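Local coordinates for regulatory Subunit of Protein Kinase A (cAMP-dependent) from Euglena gracilis (Euglena gracilis, PDB 6RSX), which binds cyclic AMP in two cyclic nucleotide-binding domains and, as a regulatory subunit, probably restrains the kinase's catalytic subunit until cyclic AMP arrives, at residues L184-E198 with C246-S260. Sequence-based numbering, arbitrary orientation. Where two conformers were deposited one is given.
Sequences LQPCTFKDKEIVVKE and CVATVVSEGVSHCVS. With CMP (adenosine-3',5'-cyclic-monophosphate), chain C.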
loop_
_atom_site.group_PDB
_atom_site.type_symbol
_atom_site.label_atom_id
_atom_site.label_comp_id
_atom_site.label_asym_id
_atom_site.label_seq_id
_atom_site.Cartn_x
_atom_site.Cartn_y
_atom_site.Cartn_z
ATOM N N LEU A 184 3.871 3.094 -1.841
ATOM C CA LEU A 184 4.855 4.153 -1.585
ATOM C C LEU A 184 4.716 5.314 -2.581
ATOM O O LEU A 184 4.541 5.124 -3.785
ATOM C CB LEU A 184 6.273 3.570 -1.630
ATOM C CG LEU A 184 6.617 2.639 -0.468
ATOM C CD1 LEU A 184 7.896 1.899 -0.784
ATOM C CD2 LEU A 184 6.763 3.463 0.856
ATOM N N GLN A 185 4.803 6.543 -2.069
ATOM C CA GLN A 185 4.689 7.741 -2.890
ATOM C C GLN A 185 6.017 8.494 -2.908
ATOM O O GLN A 185 6.534 8.836 -1.825
ATOM C CB GLN A 185 3.583 8.637 -2.329
ATOM C CG GLN A 185 2.257 7.926 -2.148
ATOM C CD GLN A 185 1.681 7.503 -3.474
ATOM O OE1 GLN A 185 1.649 8.291 -4.423
ATOM N NE2 GLN A 185 1.229 6.248 -3.564
ATOM N N PRO A 186 6.594 8.799 -4.071
ATOM C CA PRO A 186 7.855 9.555 -4.090
ATOM C C PRO A 186 7.640 10.999 -3.655
ATOM O O PRO A 186 6.620 11.612 -3.980
ATOM C CB PRO A 186 8.293 9.478 -5.550
ATOM C CG PRO A 186 6.986 9.302 -6.301
ATOM C CD PRO A 186 6.160 8.416 -5.427
ATOM N N CYS A 187 8.597 11.541 -2.901
ATOM C CA CYS A 187 8.549 12.957 -2.561
ATOM C C CYS A 187 9.964 13.512 -2.501
ATOM O O CYS A 187 10.895 12.817 -2.081
ATOM C CB CYS A 187 7.810 13.203 -1.237
ATOM S SG CYS A 187 8.088 11.938 0.020
ATOM N N THR A 188 10.116 14.753 -2.958
ATOM C CA THR A 188 11.398 15.442 -3.052
ATOM C C THR A 188 11.367 16.640 -2.116
ATOM O O THR A 188 10.353 17.340 -2.033
ATOM C CB THR A 188 11.683 15.905 -4.484
ATOM O OG1 THR A 188 11.723 14.765 -5.355
ATOM C CG2 THR A 188 13.022 16.648 -4.572
ATOM N N PHE A 189 12.468 16.855 -1.395
ATOM C CA PHE A 189 12.540 17.928 -0.404
ATOM C C PHE A 189 13.777 18.780 -0.632
ATOM O O PHE A 189 14.883 18.250 -0.788
ATOM C CB PHE A 189 12.535 17.350 1.005
ATOM C CG PHE A 189 11.261 16.641 1.343
ATOM C CD1 PHE A 189 10.091 17.349 1.524
ATOM C CD2 PHE A 189 11.237 15.262 1.472
ATOM C CE1 PHE A 189 8.913 16.706 1.823
ATOM C CE2 PHE A 189 10.048 14.606 1.786
ATOM C CZ PHE A 189 8.888 15.328 1.948
ATOM N N LYS A 190 13.581 20.096 -0.660
ATOM C CA LYS A 190 14.660 21.047 -0.873
ATOM C C LYS A 190 15.335 21.402 0.452
ATOM O O LYS A 190 14.801 21.166 1.539
ATOM C CB LYS A 190 14.121 22.311 -1.541
ATOM C CG LYS A 190 13.057 22.992 -0.705
ATOM C CD LYS A 190 12.581 24.310 -1.305
ATOM C CE LYS A 190 11.568 24.985 -0.374
ATOM N NZ LYS A 190 11.149 26.344 -0.826
ATOM N N ASP A 191 16.530 21.970 0.350
ATOM C CA ASP A 191 17.257 22.381 1.546
ATOM C C ASP A 191 16.367 23.210 2.470
ATOM O O ASP A 191 15.657 24.117 2.027
ATOM C CB ASP A 191 18.506 23.175 1.152
ATOM C CG ASP A 191 19.389 23.522 2.355
ATOM O OD1 ASP A 191 19.556 22.649 3.236
ATOM O OD2 ASP A 191 19.932 24.652 2.408
ATOM N N LYS A 192 16.397 22.870 3.758
ATOM C CA LYS A 192 15.685 23.545 4.846
ATOM C C LYS A 192 14.175 23.330 4.817
ATOM O O LYS A 192 13.455 23.934 5.628
ATOM C CB LYS A 192 15.967 25.056 4.874
ATOM C CG LYS A 192 17.141 25.445 5.754
ATOM C CD LYS A 192 18.470 25.132 5.100
ATOM C CE LYS A 192 19.572 26.028 5.662
ATOM N NZ LYS A 192 20.800 25.986 4.818
ATOM N N GLU A 193 13.662 22.498 3.917
ATOM C CA GLU A 193 12.231 22.238 3.883
ATOM C C GLU A 193 11.831 21.314 5.031
ATOM O O GLU A 193 12.467 20.276 5.258
ATOM C CB GLU A 193 11.856 21.624 2.534
ATOM C CG GLU A 193 10.390 21.342 2.405
ATOM C CD GLU A 193 9.971 20.972 0.976
ATOM O OE1 GLU A 193 10.849 20.835 0.088
ATOM O OE2 GLU A 193 8.752 20.830 0.748
ATOM N N ILE A 194 10.793 21.707 5.769
ATOM C CA ILE A 194 10.268 20.931 6.889
ATOM C C ILE A 194 9.371 19.830 6.338
ATOM O O ILE A 194 8.527 20.091 5.476
ATOM C CB ILE A 194 9.483 21.834 7.847
ATOM C CG1 ILE A 194 10.425 22.810 8.554
ATOM C CG2 ILE A 194 8.686 21.009 8.853
ATOM C CD1 ILE A 194 9.674 23.768 9.432
ATOM N N VAL A 195 9.538 18.607 6.836
ATOM C CA VAL A 195 8.716 17.468 6.399
ATOM C C VAL A 195 7.576 17.216 7.362
ATOM O O VAL A 195 6.419 17.201 6.951
ATOM C CB VAL A 195 9.572 16.199 6.197
ATOM C CG1 VAL A 195 8.676 15.017 5.628
ATOM C CG2 VAL A 195 10.734 16.495 5.233
ATOM N N VAL A 196 7.885 17.031 8.652
ATOM C CA VAL A 196 6.893 16.976 9.719
ATOM C C VAL A 196 7.311 17.960 10.813
ATOM O O VAL A 196 8.501 18.108 11.116
ATOM C CB VAL A 196 6.714 15.568 10.318
ATOM C CG1 VAL A 196 6.362 14.553 9.210
ATOM C CG2 VAL A 196 7.950 15.115 11.062
ATOM N N LYS A 197 6.326 18.606 11.410
ATOM C CA LYS A 197 6.544 19.710 12.339
ATOM C C LYS A 197 6.180 19.260 13.744
ATOM O O LYS A 197 5.080 18.737 13.965
ATOM C CB LYS A 197 5.706 20.928 11.926
ATOM C CG LYS A 197 5.675 22.055 12.956
ATOM C CD LYS A 197 7.083 22.593 13.195
ATOM C CE LYS A 197 7.165 23.615 14.329
ATOM N NZ LYS A 197 8.600 23.946 14.559
ATOM N N GLU A 198 7.100 19.461 14.696
ATOM C CA GLU A 198 6.793 19.130 16.079
ATOM C C GLU A 198 5.456 19.752 16.461
ATOM O O GLU A 198 5.137 20.873 16.056
ATOM C CB GLU A 198 7.894 19.620 17.046
ATOM C CG GLU A 198 7.636 19.211 18.510
ATOM C CD GLU A 198 8.717 19.664 19.508
ATOM O OE1 GLU A 198 9.684 20.335 19.098
ATOM O OE2 GLU A 198 8.600 19.336 20.713
ATOM N N CYS A 246 3.394 14.897 16.378
ATOM C CA CYS A 246 4.817 14.627 16.171
ATOM C C CYS A 246 5.641 15.215 17.312
ATOM O O CYS A 246 5.425 16.361 17.711
ATOM C CB CYS A 246 5.275 15.233 14.853
ATOM S SG CYS A 246 4.482 14.451 13.391
ATOM N N VAL A 247 6.585 14.425 17.839
ATOM C CA VAL A 247 7.391 14.881 18.970
ATOM C C VAL A 247 8.605 15.674 18.523
ATOM O O VAL A 247 9.386 16.146 19.372
ATOM C CB VAL A 247 7.830 13.703 19.867
ATOM C CG1 VAL A 247 6.622 12.892 20.308
ATOM C CG2 VAL A 247 8.871 12.810 19.158
ATOM N N ALA A 248 8.776 15.864 17.223
ATOM C CA ALA A 248 9.950 16.533 16.697
ATOM C C ALA A 248 9.671 17.062 15.301
ATOM O O ALA A 248 8.728 16.654 14.615
ATOM C CB ALA A 248 11.165 15.600 16.698
ATOM N N THR A 249 10.527 17.972 14.882
ATOM C CA THR A 249 10.498 18.514 13.542
ATOM C C THR A 249 11.583 17.832 12.721
ATOM O O THR A 249 12.708 17.668 13.190
ATOM C CB THR A 249 10.700 20.027 13.599
ATOM O OG1 THR A 249 9.641 20.572 14.392
ATOM C CG2 THR A 249 10.667 20.646 12.209
ATOM N N VAL A 250 11.223 17.344 11.540
ATOM C CA VAL A 250 12.191 16.743 10.637
ATOM C C VAL A 250 12.307 17.650 9.421
ATOM O O VAL A 250 11.295 17.969 8.774
ATOM C CB VAL A 250 11.789 15.303 10.269
ATOM C CG1 VAL A 250 12.854 14.651 9.370
ATOM C CG2 VAL A 250 11.552 14.491 11.538
ATOM N N VAL A 251 13.537 18.065 9.106
ATOM C CA VAL A 251 13.786 19.090 8.102
ATOM C C VAL A 251 14.917 18.638 7.177
ATOM O O VAL A 251 15.944 18.117 7.630
ATOM C CB VAL A 251 14.108 20.444 8.783
ATOM C CG1 VAL A 251 15.364 20.312 9.612
ATOM C CG2 VAL A 251 14.232 21.554 7.772
ATOM N N SER A 252 14.713 18.801 5.873
ATOM C CA SER A 252 15.717 18.360 4.919
ATOM C C SER A 252 16.966 19.228 5.036
ATOM O O SER A 252 16.888 20.437 5.276
ATOM C CB SER A 252 15.151 18.406 3.491
ATOM O OG SER A 252 16.033 17.764 2.578
ATOM N N GLU A 253 18.127 18.592 4.907
ATOM C CA GLU A 253 19.420 19.271 4.898
ATOM C C GLU A 253 19.982 19.025 3.506
ATOM O O GLU A 253 20.431 17.915 3.194
ATOM C CB GLU A 253 20.334 18.746 6.007
ATOM C CG GLU A 253 21.714 19.394 6.042
ATOM C CD GLU A 253 21.772 20.627 6.943
ATOM O OE1 GLU A 253 20.981 21.580 6.737
ATOM O OE2 GLU A 253 22.610 20.635 7.868
ATOM N N GLY A 254 19.931 20.046 2.664
ATOM C CA GLY A 254 20.152 19.824 1.256
ATOM C C GLY A 254 18.932 19.156 0.660
ATOM O O GLY A 254 17.889 19.044 1.298
ATOM N N VAL A 255 19.077 18.707 -0.589
ATOM C CA VAL A 255 17.991 18.036 -1.294
ATOM C C VAL A 255 17.919 16.584 -0.839
ATOM O O VAL A 255 18.943 15.897 -0.720
ATOM C CB VAL A 255 18.188 18.137 -2.811
ATOM C CG1 VAL A 255 17.157 17.275 -3.538
ATOM C CG2 VAL A 255 18.081 19.591 -3.236
ATOM N N SER A 256 16.707 16.117 -0.568
ATOM C CA SER A 256 16.484 14.751 -0.132
ATOM C C SER A 256 15.368 14.146 -0.963
ATOM O O SER A 256 14.409 14.835 -1.329
ATOM C CB SER A 256 16.105 14.685 1.346
ATOM O OG SER A 256 17.204 15.090 2.129
ATOM N N HIS A 257 15.491 12.850 -1.238
ATOM C CA HIS A 257 14.445 12.097 -1.923
ATOM C C HIS A 257 13.933 11.002 -1.012
ATOM O O HIS A 257 14.718 10.217 -0.461
ATOM C CB HIS A 257 14.946 11.501 -3.229
ATOM C CG HIS A 257 15.406 12.534 -4.189
ATOM N ND1 HIS A 257 16.722 12.922 -4.279
ATOM C CD2 HIS A 257 14.722 13.288 -5.081
ATOM C CE1 HIS A 257 16.834 13.863 -5.200
ATOM N NE2 HIS A 257 15.636 14.098 -5.705
ATOM N N CYS A 258 12.624 10.979 -0.828
ATOM C CA CYS A 258 11.984 10.055 0.080
ATOM C C CYS A 258 10.872 9.320 -0.646
ATOM O O CYS A 258 10.508 9.637 -1.786
ATOM C CB CYS A 258 11.406 10.784 1.293
ATOM S SG CYS A 258 12.701 11.543 2.331
ATOM N N VAL A 259 10.341 8.314 0.020
ATOM C CA VAL A 259 9.022 7.802 -0.323
ATOM C C VAL A 259 8.209 7.803 0.958
ATOM O O VAL A 259 8.749 7.672 2.071
ATOM C CB VAL A 259 9.055 6.388 -0.959
ATOM C CG1 VAL A 259 9.477 6.470 -2.419
ATOM C CG2 VAL A 259 9.997 5.495 -0.174
ATOM N N SER A 260 6.900 7.960 0.803
ATOM C CA SER A 260 6.026 8.090 1.954
ATOM C C SER A 260 4.833 7.146 1.877
ATOM O O SER A 260 4.430 6.678 0.808
ATOM C CB SER A 260 5.523 9.528 2.101
ATOM O OG SER A 260 4.699 9.876 1.019
HETATM P P CMP C . 7.093 11.436 14.966
HETATM O O1P CMP C . 5.738 10.954 14.184
HETATM O O2P CMP C . 6.931 11.796 16.391
HETATM O "O5'" CMP C . 7.605 12.762 14.244
HETATM C "C5'" CMP C . 8.972 13.160 14.403
HETATM C "C4'" CMP C . 9.833 11.937 14.232
HETATM O "O4'" CMP C . 11.241 12.130 14.449
HETATM C "C3'" CMP C . 9.539 10.761 15.124
HETATM O "O3'" CMP C . 8.242 10.208 14.911
HETATM C "C2'" CMP C . 10.696 9.833 14.792
HETATM O "O2'" CMP C . 10.392 9.134 13.568
HETATM C "C1'" CMP C . 11.824 10.846 14.480
HETATM N N9 CMP C . 12.946 10.802 15.423
HETATM C C8 CMP C . 14.223 10.604 15.077
HETATM N N7 CMP C . 14.951 10.634 16.189
HETATM C C5 CMP C . 14.110 10.881 17.208
HETATM C C6 CMP C . 14.362 11.015 18.551
HETATM N N6 CMP C . 15.588 10.931 19.290
HETATM N N1 CMP C . 13.371 11.238 19.394
HETATM C C2 CMP C . 12.104 11.348 18.913
HETATM N N3 CMP C . 11.843 11.205 17.570
HETATM C C4 CMP C . 12.869 10.987 16.746
#
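F189 meets C258 with the edge of its ring. CE2 of F189 lies 4.1 Å from CB of C258, and the C258 sulfur sits beside the same edge in a sulfur-aromatic contact. V195 covers one face, its CG2 3.7 Å above the ring centre. From Q185 to F189 the chain pairs antiparallel with S256 to S260. T188 and H257 lie side by side; OG1 of T188 approaches the edge of the imidazole, whose ND1 is hydrogen-bonded to D210. Strands 185-189 and 256-260 are the first and last of the jelly-roll-like beta barrel of the cyclic nucleotide-binding domain. Both segments pass from one sheet to the other; 184-198 turns its corner at V195. K190 to E193 form a type II beta turn between the two strand pieces. D191 extends its carboxylate, CG anti to the backbone N (chi1 -174°), and OD1 accepts the N-H of G254 at 2.7 Å. OD2 forms a salt bridge with K192 NZ. A classic beta bulge sets V195 and V196 opposite the single residue V250. CG2 of V196 packs 3.7 Å from CG2 of V250, and both valines border the cyclic AMP. T249 OG1 takes the E198 N-H at 2.8 Å, while V247 N donates to O2P of the phosphate at 3.0 Å.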